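Local coordinates for protein gamma-glutamyl-gamma-aminobutyraldehyde dehydrogenase (Burkholderia cenocepacia, PDB 4LIH) that probably catalyses the NAD(P)+-dependent oxidation of gamma-glutamyl-gamma-aminobutyraldehyde and related aldehydes to their carboxylic acids, as a member of the aldehyde dehydrogenase family, at residues A[178-181]-A[182-186]; A[95-98]-A[99-102]; A[199-202]-A[203-206]; A[306-309]-A[310-313]. All coordinates share one frame; numbering follows the deposited sequence. Where two conformers were deposited one is given.

Contact 1. Residues A[178-181]-A[182-186]; sequences PILM and AAWKF
M181 and W184 make the dense part of this contact, one turn apart on the N-terminal half of helix 178-191. The M181 chain is bent twice, at chi2 (-51°) and chi3 (-46°), and this curls its thioether towards the indole of W184, further along the helix. Its CE comes within 3.6 Å of W184 CE3. SD approaches the six-membered ring obliquely, 4.3 Å from its centroid, a Met-aromatic contact. Beneath them the backbone bonds are regular, W184 N giving its hydrogen to L180 O at 3.0 Å and K185 N to M181 O at 3.2 Å. M181 is buried, and so is K185, whose amine pairs with D484 and also bonds T250 OG1. The L180 side of the indole is partly exposed and less certain: in one of the two conformers modelled for L180, CD1 lies over a face of the indole, 3.8 Å from the centroid of the five-membered ring, a CH-pi contact that is only as certain as that conformer. I179 and A183 turn to the covered flank instead, where A132 of helix 121-142 meets both. Helix 178-191 is the crossover between strands 157-172 and 195-199, a beta-alpha-beta unit of the Rossmann-like domain that aldehyde dehydrogenases use for the dinucleotide.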
ATOM      1  N   PRO A 178     -32.207  -6.228  -4.511  1.00  8.97           N
ATOM      2  CA  PRO A 178     -32.086  -7.383  -3.625  1.00  9.09           C
ATOM      3  C   PRO A 178     -30.832  -8.204  -3.854  1.00  9.04           C
ATOM      4  O   PRO A 178     -30.066  -8.376  -2.927  1.00  8.86           O
ATOM      5  CB  PRO A 178     -33.363  -8.214  -3.890  1.00  9.13           C
ATOM      6  CG  PRO A 178     -34.314  -7.223  -4.504  1.00  9.21           C
ATOM      7  CD  PRO A 178     -33.501  -6.206  -5.226  1.00  9.14           C
ATOM      8  N   ILE A 179     -30.620  -8.712  -5.051  1.00  9.21           N
ATOM      9  CA  ILE A 179     -29.451  -9.563  -5.256  1.00  9.57           C
ATOM     10  C   ILE A 179     -28.131  -8.776  -5.202  1.00  9.72           C
ATOM     11  O   ILE A 179     -27.124  -9.264  -4.654  1.00  9.84           O
ATOM     12  CB  ILE A 179     -29.543 -10.462  -6.516  1.00  9.67           C
ATOM     13  CG1 ILE A 179     -28.509 -11.614  -6.370  1.00  9.63           C
ATOM     14  CG2 ILE A 179     -29.373  -9.663  -7.802  1.00  9.70           C
ATOM     15  CD1 ILE A 179     -28.403 -12.446  -7.623  1.00  9.82           C
ATOM     16  N   LEU A 180     -28.165  -7.541  -5.683  0.50  9.88           N
ATOM     17  CA  LEU A 180     -26.963  -6.745  -5.833  0.50 10.05           C
ATOM     18  C   LEU A 180     -26.438  -6.270  -4.472  0.50 10.25           C
ATOM     19  O   LEU A 180     -25.241  -6.422  -4.169  0.50 10.09           O
ATOM     20  CB  LEU A 180     -27.229  -5.619  -6.828  0.50 10.01           C
ATOM     21  CG  LEU A 180     -26.120  -4.623  -7.171  0.50 10.03           C
ATOM     22  CD1 LEU A 180     -25.914  -3.613  -6.050  0.50  9.89           C
ATOM     23  CD2 LEU A 180     -24.852  -5.386  -7.495  0.50 10.03           C
ATOM     24  N   MET A 181     -27.329  -5.742  -3.634  1.00 10.67           N
ATOM     25  CA  MET A 181     -26.947  -5.333  -2.267  1.00 11.52           C
ATOM     26  C   MET A 181     -26.566  -6.516  -1.429  1.00 10.76           C
ATOM     27  O   MET A 181     -25.610  -6.454  -0.662  1.00 10.92           O
ATOM     28  CB  MET A 181     -28.037  -4.519  -1.549  1.00 13.25           C
ATOM     29  CG  MET A 181     -28.205  -3.099  -2.096  1.00 15.15           C
ATOM     30  SD  MET A 181     -26.752  -2.022  -2.276  1.00 19.74           S
ATOM     31  CE  MET A 181     -25.951  -2.303  -0.651  1.00 18.51           C
ATOM     32  N   ALA A 182     -27.293  -7.616  -1.572  1.00 10.34           N
ATOM     33  CA  ALA A 182     -26.934  -8.874  -0.883  1.00  9.89           C
ATOM     34  C   ALA A 182     -25.477  -9.225  -1.178  1.00  9.55           C
ATOM     35  O   ALA A 182     -24.660  -9.410  -0.262  1.00  9.35           O
ATOM     36  CB  ALA A 182     -27.898 -10.010  -1.263  1.00  9.91           C
ATOM     37  N   ALA A 183     -25.142  -9.289  -2.458  1.00  9.38           N
ATOM     38  CA  ALA A 183     -23.798  -9.657  -2.893  1.00  9.19           C
ATOM     39  C   ALA A 183     -22.728  -8.645  -2.422  1.00  9.10           C
ATOM     40  O   ALA A 183     -21.610  -9.020  -2.130  1.00  8.84           O
ATOM     41  CB  ALA A 183     -23.777  -9.753  -4.389  1.00  9.26           C
ATOM     42  N   TRP A 184     -23.068  -7.355  -2.363  1.00  9.16           N
ATOM     43  CA  TRP A 184     -22.116  -6.336  -1.824  1.00  9.33           C
ATOM     44  C   TRP A 184     -21.728  -6.633  -0.363  1.00  9.31           C
ATOM     45  O   TRP A 184     -20.625  -6.298   0.076  1.00  9.02           O
ATOM     46  CB  TRP A 184     -22.722  -4.918  -1.891  1.00  9.45           C
ATOM     47  CG  TRP A 184     -22.627  -4.299  -3.230  1.00  9.76           C
ATOM     48  CD1 TRP A 184     -22.379  -4.942  -4.410  1.00 10.13           C
ATOM     49  CD2 TRP A 184     -22.779  -2.914  -3.557  1.00 10.04           C
ATOM     50  NE1 TRP A 184     -22.392  -4.043  -5.452  1.00 10.10           N
ATOM     51  CE2 TRP A 184     -22.615  -2.791  -4.954  1.00 10.18           C
ATOM     52  CE3 TRP A 184     -23.068  -1.764  -2.805  1.00 10.13           C
ATOM     53  CZ2 TRP A 184     -22.714  -1.556  -5.632  1.00 10.26           C
ATOM     54  CZ3 TRP A 184     -23.129  -0.518  -3.476  1.00 10.22           C
ATOM     55  CH2 TRP A 184     -22.970  -0.446  -4.876  1.00 10.47           C
ATOM     56  N   LYS A 185     -22.655  -7.228   0.383  1.00  9.43           N
ATOM     57  CA  LYS A 185     -22.346  -7.768   1.713  1.00  9.74           C
ATOM     58  C   LYS A 185     -21.648  -9.124   1.655  1.00  9.46           C
ATOM     59  O   LYS A 185     -20.556  -9.278   2.192  1.00  9.38           O
ATOM     60  CB  LYS A 185     -23.582  -7.896   2.607  1.00 10.09           C
ATOM     61  CG  LYS A 185     -24.493  -6.674   2.720  1.00 10.53           C
ATOM     62  CD  LYS A 185     -23.798  -5.376   3.009  1.00 10.98           C
ATOM     63  CE  LYS A 185     -24.845  -4.292   3.152  1.00 11.55           C
ATOM     64  NZ  LYS A 185     -24.240  -2.939   3.197  1.00 11.67           N
ATOM     65  N   PHE A 186     -22.249 -10.125   1.023  1.00  9.54           N
ATOM     66  CA  PHE A 186     -21.702 -11.485   1.159  1.00  9.52           C
ATOM     67  C   PHE A 186     -20.430 -11.752   0.336  1.00  9.32           C
ATOM     68  O   PHE A 186     -19.677 -12.670   0.648  1.00  9.45           O
ATOM     69  CB  PHE A 186     -22.783 -12.570   0.937  1.00  9.64           C
ATOM     70  CG  PHE A 186     -23.360 -12.652  -0.458  1.00  9.84           C
ATOM     71  CD1 PHE A 186     -22.576 -12.998  -1.558  1.00 10.03           C
ATOM     72  CD2 PHE A 186     -24.730 -12.517  -0.660  1.00  9.88           C
ATOM     73  CE1 PHE A 186     -23.141 -13.110  -2.808  1.00 10.10           C
ATOM     74  CE2 PHE A 186     -25.294 -12.638  -1.912  1.00  9.98           C
ATOM     75  CZ  PHE A 186     -24.508 -12.951  -2.991  1.00 10.01           C
TER

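Contact 2. Residues A[95-98]-A[99-102]; sequences LLRW and AALM
A99 N reaches back one turn to L95 O, and this nearly straight bond (3.1 Å, 172° at the hydrogen) opens a stretch of ordinary alpha-helix within helix 88-104. Two side-chain pairs four residues apart ride on that ladder: an arginine laid over a leucine and a Met-aromatic pair. A100 continues the ladder, its N bonded to L96 O at 2.9 Å, while its methyl sits obliquely beside the R97 guanidinium. On L101 the isobutyl group lies under one face of that same guanidinium, with CD2 3.6 Å from R97 NH2. The arginine gets there because its chain leaves with CG opposite the backbone N and then bends at chi2 (64°), which carries the flat group forward along the helix. Its charge is met further on by E104, through a salt bridge from NH1, so the leucine serves as an apolar floor beneath an exposed, paired group. M102, the next residue, meets the buried W98, which is packed against helix 206-218, donates from NE1 to V211 O and meets the ring of F225. M102 N bonds W98 O at 2.8 Å, and the methionine chain runs extended beyond CG until its terminal methyl arrives over the indole. SD stands farther from the plane, 5.1 Å from the centroid of the five-membered ring. CE takes the near position, 3.6 Å from that centroid and 15° off the ring normal, with W98 CE2 its nearest ring atom at 3.5 Å.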
ATOM      1  N   LEU A  95     -15.610 -19.422  -4.760  1.00 10.36           N
ATOM      2  CA  LEU A  95     -16.374 -18.223  -5.043  1.00 10.25           C
ATOM      3  C   LEU A  95     -16.497 -17.955  -6.553  1.00 10.23           C
ATOM      4  O   LEU A  95     -17.562 -17.599  -7.026  1.00  9.81           O
ATOM      5  CB  LEU A  95     -15.814 -17.009  -4.286  1.00 10.22           C
ATOM      6  CG  LEU A  95     -15.886 -17.120  -2.768  1.00 10.32           C
ATOM      7  CD1 LEU A  95     -14.995 -16.038  -2.153  1.00 10.48           C
ATOM      8  CD2 LEU A  95     -17.330 -17.008  -2.275  1.00 10.35           C
ATOM      9  N   LEU A  96     -15.423 -18.142  -7.309  1.00 10.45           N
ATOM     10  CA  LEU A  96     -15.525 -18.096  -8.765  1.00 10.81           C
ATOM     11  C   LEU A  96     -16.574 -19.073  -9.329  1.00 11.44           C
ATOM     12  O   LEU A  96     -17.351 -18.707 -10.237  1.00 11.65           O
ATOM     13  CB  LEU A  96     -14.141 -18.308  -9.439  1.00 10.88           C
ATOM     14  CG  LEU A  96     -13.132 -17.172  -9.243  1.00 10.72           C
ATOM     15  CD1 LEU A  96     -11.825 -17.442 -10.038  1.00 10.71           C
ATOM     16  CD2 LEU A  96     -13.760 -15.923  -9.705  1.00 10.63           C
ATOM     17  N   ARG A  97     -16.613 -20.305  -8.818  1.00 12.10           N
ATOM     18  CA  ARG A  97     -17.594 -21.250  -9.297  1.00 12.95           C
ATOM     19  C   ARG A  97     -19.034 -20.791  -9.000  1.00 12.23           C
ATOM     20  O   ARG A  97     -19.935 -21.011  -9.777  1.00 12.04           O
ATOM     21  CB  ARG A  97     -17.343 -22.635  -8.699  1.00 14.43           C
ATOM     22  CG  ARG A  97     -18.362 -23.686  -9.077  1.00 16.45           C
ATOM     23  CD  ARG A  97     -18.329 -23.940 -10.562  1.00 18.27           C
ATOM     24  NE  ARG A  97     -19.343 -24.894 -11.002  1.00 20.69           N
ATOM     25  CZ  ARG A  97     -19.952 -24.849 -12.177  1.00 21.55           C
ATOM     26  NH1 ARG A  97     -19.684 -23.889 -13.036  1.00 22.78           N
ATOM     27  NH2 ARG A  97     -20.872 -25.755 -12.472  1.00 23.70           N
ATOM     28  N   TRP A  98     -19.240 -20.142  -7.865  1.00 11.45           N
ATOM     29  CA  TRP A  98     -20.580 -19.690  -7.481  1.00 11.15           C
ATOM     30  C   TRP A  98     -21.041 -18.586  -8.418  1.00 11.05           C
ATOM     31  O   TRP A  98     -22.158 -18.624  -8.956  1.00 11.08           O
ATOM     32  CB  TRP A  98     -20.544 -19.210  -6.036  1.00 10.92           C
ATOM     33  CG  TRP A  98     -21.822 -18.763  -5.449  1.00 10.85           C
ATOM     34  CD1 TRP A  98     -23.081 -19.139  -5.786  1.00 10.95           C
ATOM     35  CD2 TRP A  98     -21.937 -17.914  -4.317  1.00 10.78           C
ATOM     36  NE1 TRP A  98     -23.990 -18.557  -4.923  1.00 10.98           N
ATOM     37  CE2 TRP A  98     -23.303 -17.756  -4.044  1.00 10.79           C
ATOM     38  CE3 TRP A  98     -21.004 -17.223  -3.541  1.00 10.77           C
ATOM     39  CZ2 TRP A  98     -23.764 -16.994  -2.982  1.00 10.71           C
ATOM     40  CZ3 TRP A  98     -21.473 -16.438  -2.503  1.00 10.59           C
ATOM     41  CH2 TRP A  98     -22.833 -16.352  -2.225  1.00 10.57           C
ATOM     42  N   ALA A  99     -20.142 -17.645  -8.677  1.00 10.80           N
ATOM     43  CA  ALA A  99     -20.401 -16.587  -9.607  1.00 10.72           C
ATOM     44  C   ALA A  99     -20.670 -17.107 -11.010  1.00 10.84           C
ATOM     45  O   ALA A  99     -21.605 -16.630 -11.666  1.00 10.98           O
ATOM     46  CB  ALA A  99     -19.229 -15.625  -9.650  1.00 10.66           C
ATOM     47  N   ALA A 100     -19.860 -18.048 -11.464  1.00 10.83           N
ATOM     48  CA  ALA A 100     -20.125 -18.743 -12.757  1.00 11.13           C
ATOM     49  C   ALA A 100     -21.539 -19.330 -12.797  1.00 11.41           C
ATOM     50  O   ALA A 100     -22.245 -19.222 -13.809  1.00 11.42           O
ATOM     51  CB  ALA A 100     -19.101 -19.827 -13.012  1.00 11.25           C
ATOM     52  N   LEU A 101     -21.940 -19.972 -11.700  1.00 11.52           N
ATOM     53  CA  LEU A 101     -23.296 -20.488 -11.597  1.00 11.87           C
ATOM     54  C   LEU A 101     -24.332 -19.380 -11.677  1.00 11.68           C
ATOM     55  O   LEU A 101     -25.336 -19.517 -12.395  1.00 11.78           O
ATOM     56  CB  LEU A 101     -23.497 -21.328 -10.342  1.00 12.00           C
ATOM     57  CG  LEU A 101     -22.859 -22.725 -10.377  1.00 12.40           C
ATOM     58  CD1 LEU A 101     -22.811 -23.292  -8.979  1.00 12.40           C
ATOM     59  CD2 LEU A 101     -23.605 -23.683 -11.280  1.00 12.69           C
ATOM     60  N   MET A 102     -24.113 -18.274 -10.971  1.00 11.71           N
ATOM     61  CA  MET A 102     -25.054 -17.167 -11.068  1.00 11.63           C
ATOM     62  C   MET A 102     -25.210 -16.776 -12.535  1.00 11.96           C
ATOM     63  O   MET A 102     -26.324 -16.551 -13.005  1.00 12.12           O
ATOM     64  CB  MET A 102     -24.605 -15.944 -10.293  1.00 11.52           C
ATOM     65  CG  MET A 102     -24.557 -16.132  -8.800  1.00 11.57           C
ATOM     66  SD  MET A 102     -24.099 -14.565  -7.983  1.00 11.44           S
ATOM     67  CE  MET A 102     -23.655 -15.290  -6.444  1.00 11.53           C
TER

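Contact 3. Residues A[199-202]-A[203-206]; sequences KPSE and KSPL
A type I beta turn from S201 to S204, with an ST turn built into it, reverses the chain between strand 195-199 and helix 206-218. S201 grips the turn twice. Its carbonyl O takes the hydrogen of S204 N at 2.9 Å, with the donor standing well above the carbonyl plane. Its hydroxyl accepts from K203 N at 3.0 Å, which it can do because OG is turned opposite S201's own backbone N (chi1 172°). Water 1 adds a third tie, accepting from S201 N at 2.8 Å and hydrogen-bonded to S204 OG at 2.9 Å. This is the strand-turn-helix link of a Rossmann-like domain, and in related aldehyde dehydrogenases the same loop borders the adenosine end of the cofactor site. Just before the turn, K199 bends forward alongside the chain, and its NZ bonds P200 O at 2.9 Å; the same amine also donates to G230 O and A231 O, while its salt bridge to E202 OE1 is long, 3.7 Å. K203 sends its own amine elsewhere, to D353. Past the turn the two prolines come back together, P200 CB resting 4.0 Å from P205 CA, and P205 packs on F45, C47 and V59.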
ATOM      1  N   LYS A 199     -30.419 -11.950   5.723  1.00  9.97           N
ATOM      2  CA  LYS A 199     -31.837 -11.724   5.953  1.00  9.95           C
ATOM      3  C   LYS A 199     -32.293 -10.768   4.861  1.00  9.88           C
ATOM      4  O   LYS A 199     -32.117  -9.548   4.976  1.00  9.54           O
ATOM      5  CB  LYS A 199     -32.083 -11.148   7.340  1.00 10.21           C
ATOM      6  CG  LYS A 199     -33.413 -11.575   7.980  1.00 10.62           C
ATOM      7  CD  LYS A 199     -34.641 -11.114   7.201  1.00 10.64           C
ATOM      8  CE  LYS A 199     -34.914  -9.644   7.412  1.00 10.76           C
ATOM      9  NZ  LYS A 199     -36.080  -9.106   6.663  1.00 10.71           N
ATOM     10  N   PRO A 200     -32.857 -11.308   3.778  1.00  9.92           N
ATOM     11  CA  PRO A 200     -33.390 -10.481   2.700  1.00 10.03           C
ATOM     12  C   PRO A 200     -34.693  -9.778   3.119  1.00 10.20           C
ATOM     13  O   PRO A 200     -35.300 -10.197   4.090  1.00 10.24           O
ATOM     14  CB  PRO A 200     -33.620 -11.506   1.589  1.00 10.07           C
ATOM     15  CG  PRO A 200     -33.949 -12.768   2.330  1.00 10.11           C
ATOM     16  CD  PRO A 200     -33.005 -12.747   3.482  1.00 10.11           C
ATOM     17  N   SER A 201     -35.062  -8.695   2.441  1.00 10.43           N
ATOM     18  CA  SER A 201     -36.313  -7.970   2.762  1.00 10.88           C
ATOM     19  C   SER A 201     -37.477  -8.906   2.543  1.00 11.27           C
ATOM     20  O   SER A 201     -37.436  -9.693   1.622  1.00 11.21           O
ATOM     21  CB  SER A 201     -36.439  -6.691   1.896  1.00 10.93           C
ATOM     22  OG  SER A 201     -37.728  -6.074   2.047  1.00 10.94           O
ATOM     23  N   GLU A 202     -38.482  -8.864   3.423  1.00 11.87           N
ATOM     24  CA  GLU A 202     -39.745  -9.519   3.166  1.00 12.61           C
ATOM     25  C   GLU A 202     -40.361  -9.128   1.812  1.00 12.14           C
ATOM     26  O   GLU A 202     -41.142  -9.914   1.261  1.00 11.93           O
ATOM     27  CB  GLU A 202     -40.744  -9.262   4.306  1.00 13.82           C
ATOM     28  CG  GLU A 202     -41.205  -7.827   4.421  1.00 15.28           C
ATOM     29  CD  GLU A 202     -40.299  -6.889   5.235  1.00 17.19           C
ATOM     30  OE1 GLU A 202     -39.039  -7.128   5.516  1.00 18.68           O
ATOM     31  OE2 GLU A 202     -40.880  -5.825   5.568  1.00 19.16           O
ATOM     32  N   LYS A 203     -40.009  -7.924   1.306  1.00 11.54           N
ATOM     33  CA  LYS A 203     -40.449  -7.469   0.009  1.00 11.34           C
ATOM     34  C   LYS A 203     -39.658  -8.071  -1.174  1.00 11.20           C
ATOM     35  O   LYS A 203     -40.046  -7.865  -2.326  1.00 11.06           O
ATOM     36  CB  LYS A 203     -40.401  -5.952  -0.082  1.00 11.41           C
ATOM     37  CG  LYS A 203     -41.288  -5.215   0.897  1.00 11.55           C
ATOM     38  CD  LYS A 203     -41.408  -3.730   0.579  1.00 11.96           C
ATOM     39  CE  LYS A 203     -41.488  -2.834   1.836  1.00 12.18           C
ATOM     40  NZ  LYS A 203     -42.806  -2.898   2.499  1.00 12.50           N
ATOM     41  N   SER A 204     -38.561  -8.788  -0.902  1.00 10.85           N
ATOM     42  CA  SER A 204     -37.767  -9.362  -1.995  1.00 10.61           C
ATOM     43  C   SER A 204     -36.873 -10.522  -1.555  1.00 10.26           C
ATOM     44  O   SER A 204     -35.661 -10.403  -1.554  1.00 10.01           O
ATOM     45  CB  SER A 204     -36.871  -8.262  -2.565  1.00 10.56           C
ATOM     46  OG  SER A 204     -36.075  -7.688  -1.544  1.00 10.53           O
ATOM     47  N   PRO A 205     -37.462 -11.632  -1.157  1.00 10.02           N
ATOM     48  CA  PRO A 205     -36.705 -12.741  -0.664  1.00  9.90           C
ATOM     49  C   PRO A 205     -36.117 -13.680  -1.713  1.00  9.86           C
ATOM     50  O   PRO A 205     -35.266 -14.496  -1.350  1.00  9.71           O
ATOM     51  CB  PRO A 205     -37.766 -13.517   0.118  1.00 10.00           C
ATOM     52  CG  PRO A 205     -38.983 -13.316  -0.703  1.00 10.05           C
ATOM     53  CD  PRO A 205     -38.918 -11.876  -1.017  1.00 10.03           C
ATOM     54  N   LEU A 206     -36.649 -13.668  -2.942  1.00  9.89           N
ATOM     55  CA  LEU A 206     -36.441 -14.819  -3.858  1.00 10.01           C
ATOM     56  C   LEU A 206     -35.002 -15.065  -4.375  1.00  9.80           C
ATOM     57  O   LEU A 206     -34.527 -16.227  -4.366  1.00  9.86           O
ATOM     58  CB  LEU A 206     -37.426 -14.785  -5.052  1.00 10.06           C
ATOM     59  CG  LEU A 206     -38.938 -14.760  -4.676  1.00 10.14           C
ATOM     60  CD1 LEU A 206     -39.826 -14.781  -5.904  1.00 10.22           C
ATOM     61  CD2 LEU A 206     -39.246 -15.925  -3.766  1.00 10.16           C
TER
HETATM   62  O   HOH W   1     -33.670  -8.246   0.044  1.00  8.93           O

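Contact 4. Residues A[306-309]-A[310-313]; sequences GEMC and TAGS. With MES (2-(N-morpholino)-ethanesulfonic acid), chain I.
C309 and T310, the two corner residues of a type I beta turn, both present their backbone N-H groups to the sulfonate of a bound MES, probably from the crystallisation liquor. C309 N donates to O2S at 2.6 Å, nearly straight (168°), and T310 N donates to O3S at 2.9 Å. T310 OG1 is also 2.9 Å from O3S, its proton not settled. The C309 side chain flanks the same group, with SG 3.7 Å from O2S, and N176 gives it a further hydrogen bond through ND2. One shell out, the turn is closed by A311 N bonding to M308 O at 3.1 Å, from well above the carbonyl plane. Water 2 bridges two carbonyls of the turn, donating to C309 O at 2.6 Å and to A311 O at 2.7 Å. Farther out, E307 O accepts from N304 and N176, and T310 O from Y463, which holds the peptide leading into the turn and the one at its far corner. C309 lies in the cysteine signature of the family and is probably its nucleophile; the anion gripped by C309 N and N176 is consistent with an oxyanion hole that would stabilise the negative oxygen formed on attack at an aldehyde.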
ATOM      1  N   GLY A 306     -36.486   5.524  -9.028  1.00 10.66           N
ATOM      2  CA  GLY A 306     -36.082   6.483  -7.951  1.00 10.71           C
ATOM      3  C   GLY A 306     -35.807   5.795  -6.633  1.00 10.75           C
ATOM      4  O   GLY A 306     -35.520   6.448  -5.647  1.00 10.68           O
ATOM      5  N   GLU A 307     -35.889   4.466  -6.643  1.00 11.10           N
ATOM      6  CA  GLU A 307     -35.704   3.625  -5.445  1.00 11.23           C
ATOM      7  C   GLU A 307     -34.226   3.297  -5.403  1.00 11.42           C
ATOM      8  O   GLU A 307     -33.774   2.188  -5.640  1.00 11.52           O
ATOM      9  CB  GLU A 307     -36.537   2.345  -5.464  1.00 11.33           C
ATOM     10  CG  GLU A 307     -38.041   2.586  -5.570  1.00 11.29           C
ATOM     11  CD  GLU A 307     -38.885   1.370  -5.886  1.00 11.37           C
ATOM     12  OE1 GLU A 307     -40.102   1.424  -5.536  1.00 11.53           O
ATOM     13  OE2 GLU A 307     -38.399   0.367  -6.468  1.00 11.34           O
ATOM     14  N   MET A 308     -33.478   4.309  -5.080  1.00 12.06           N
ATOM     15  CA  MET A 308     -32.021   4.258  -5.152  1.00 12.52           C
ATOM     16  C   MET A 308     -31.555   5.176  -4.044  1.00 11.91           C
ATOM     17  O   MET A 308     -31.915   6.365  -4.024  1.00 11.03           O
ATOM     18  CB  MET A 308     -31.515   4.814  -6.458  1.00 14.38           C
ATOM     19  CG  MET A 308     -31.625   3.913  -7.663  1.00 16.35           C
ATOM     20  SD  MET A 308     -30.620   4.589  -9.014  1.00 20.47           S
ATOM     21  CE  MET A 308     -31.525   6.081  -9.417  1.00 19.85           C
ATOM     22  N   CYS A 309     -30.742   4.654  -3.146  1.00 11.35           N
ATOM     23  CA  CYS A 309     -30.299   5.483  -2.040  1.00 11.73           C
ATOM     24  C   CYS A 309     -29.486   6.703  -2.555  1.00 10.94           C
ATOM     25  O   CYS A 309     -29.501   7.844  -1.949  1.00 10.28           O
ATOM     26  CB  CYS A 309     -29.470   4.634  -1.109  1.00 12.48           C
ATOM     27  SG  CYS A 309     -30.458   3.418  -0.179  1.00 15.40           S
ATOM     28  N   THR A 310     -28.732   6.443  -3.629  1.00 10.40           N
ATOM     29  CA  THR A 310     -27.870   7.496  -4.249  1.00 10.49           C
ATOM     30  C   THR A 310     -28.598   8.299  -5.327  1.00 10.19           C
ATOM     31  O   THR A 310     -27.943   9.009  -6.105  1.00 10.40           O
ATOM     32  CB  THR A 310     -26.619   6.953  -4.964  1.00 10.88           C
ATOM     33  OG1 THR A 310     -26.994   5.911  -5.896  1.00 11.56           O
ATOM     34  CG2 THR A 310     -25.595   6.463  -4.006  1.00 11.23           C
ATOM     35  N   ALA A 311     -29.927   8.252  -5.362  1.00  9.71           N
ATOM     36  CA  ALA A 311     -30.660   8.953  -6.427  1.00  9.63           C
ATOM     37  C   ALA A 311     -30.262  10.455  -6.467  1.00  9.42           C
ATOM     38  O   ALA A 311     -30.130  11.088  -5.429  1.00  9.18           O
ATOM     39  CB  ALA A 311     -32.172   8.808  -6.220  1.00  9.76           C
ATOM     40  N   GLY A 312     -30.092  10.996  -7.664  1.00  9.36           N
ATOM     41  CA  GLY A 312     -29.779  12.430  -7.861  1.00  9.36           C
ATOM     42  C   GLY A 312     -31.097  13.210  -7.725  1.00  9.39           C
ATOM     43  O   GLY A 312     -31.632  13.697  -8.692  1.00  9.30           O
ATOM     44  N   SER A 313     -31.578  13.330  -6.491  1.00  9.27           N
ATOM     45  CA  SER A 313     -32.952  13.797  -6.239  1.00  9.24           C
ATOM     46  C   SER A 313     -33.034  15.299  -6.099  1.00  9.36           C
ATOM     47  O   SER A 313     -34.134  15.858  -6.039  1.00  9.17           O
ATOM     48  CB  SER A 313     -33.501  13.138  -4.982  1.00  9.27           C
ATOM     49  OG  SER A 313     -32.582  13.279  -3.923  1.00  9.10           O
TER
HETATM   50  O1  MES I 501     -26.627   1.444 -10.135  1.00 33.27           O
HETATM   51  C2  MES I 501     -25.406   1.158  -9.420  1.00 31.68           C
HETATM   52  C3  MES I 501     -25.605   0.796  -7.946  1.00 32.16           C
HETATM   53  N4  MES I 501     -26.485   1.753  -7.262  1.00 30.60           N
HETATM   54  C5  MES I 501     -27.789   1.752  -7.965  1.00 33.09           C
HETATM   55  C6  MES I 501     -27.633   2.182  -9.417  1.00 32.25           C
HETATM   56  C7  MES I 501     -26.514   1.488  -5.782  1.00 29.38           C
HETATM   57  C8  MES I 501     -27.890   1.250  -5.130  1.00 27.71           C
HETATM   58  S   MES I 501     -28.337   2.375  -3.983  1.00 25.62           S
HETATM   59  O1S MES I 501     -27.561   2.031  -2.760  1.00 33.22           O
HETATM   60  O2S MES I 501     -29.766   2.251  -3.623  1.00 21.63           O
HETATM   61  O3S MES I 501     -27.928   3.746  -4.262  1.00 24.75           O
HETATM   62  O   HOH W   2     -29.605  10.309  -2.908  1.00  7.03           O

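Contact 1 is the middle piece. Its F186 stacks on the W98 ring of contact 2 (F186 CE1 to W98 CH2 3.3 Å) and lies 4.3 Å from M102 CE, measured from F186 CZ. At its other end P178 CG packs on S204 CB of contact 3 at 3.4 Å, tying helix 178-191 to the neighbouring loop. Contact 4 stands apart, its centre about 17 Å from that of contact 1, but MES spans the gap: its sulfonate is held by contact 4 and it lies about 4 Å from the W184 side chain. E274, the predicted active-site residue, lies about 4 Å from K185 and about 7 Å from C309, side chain to side chain.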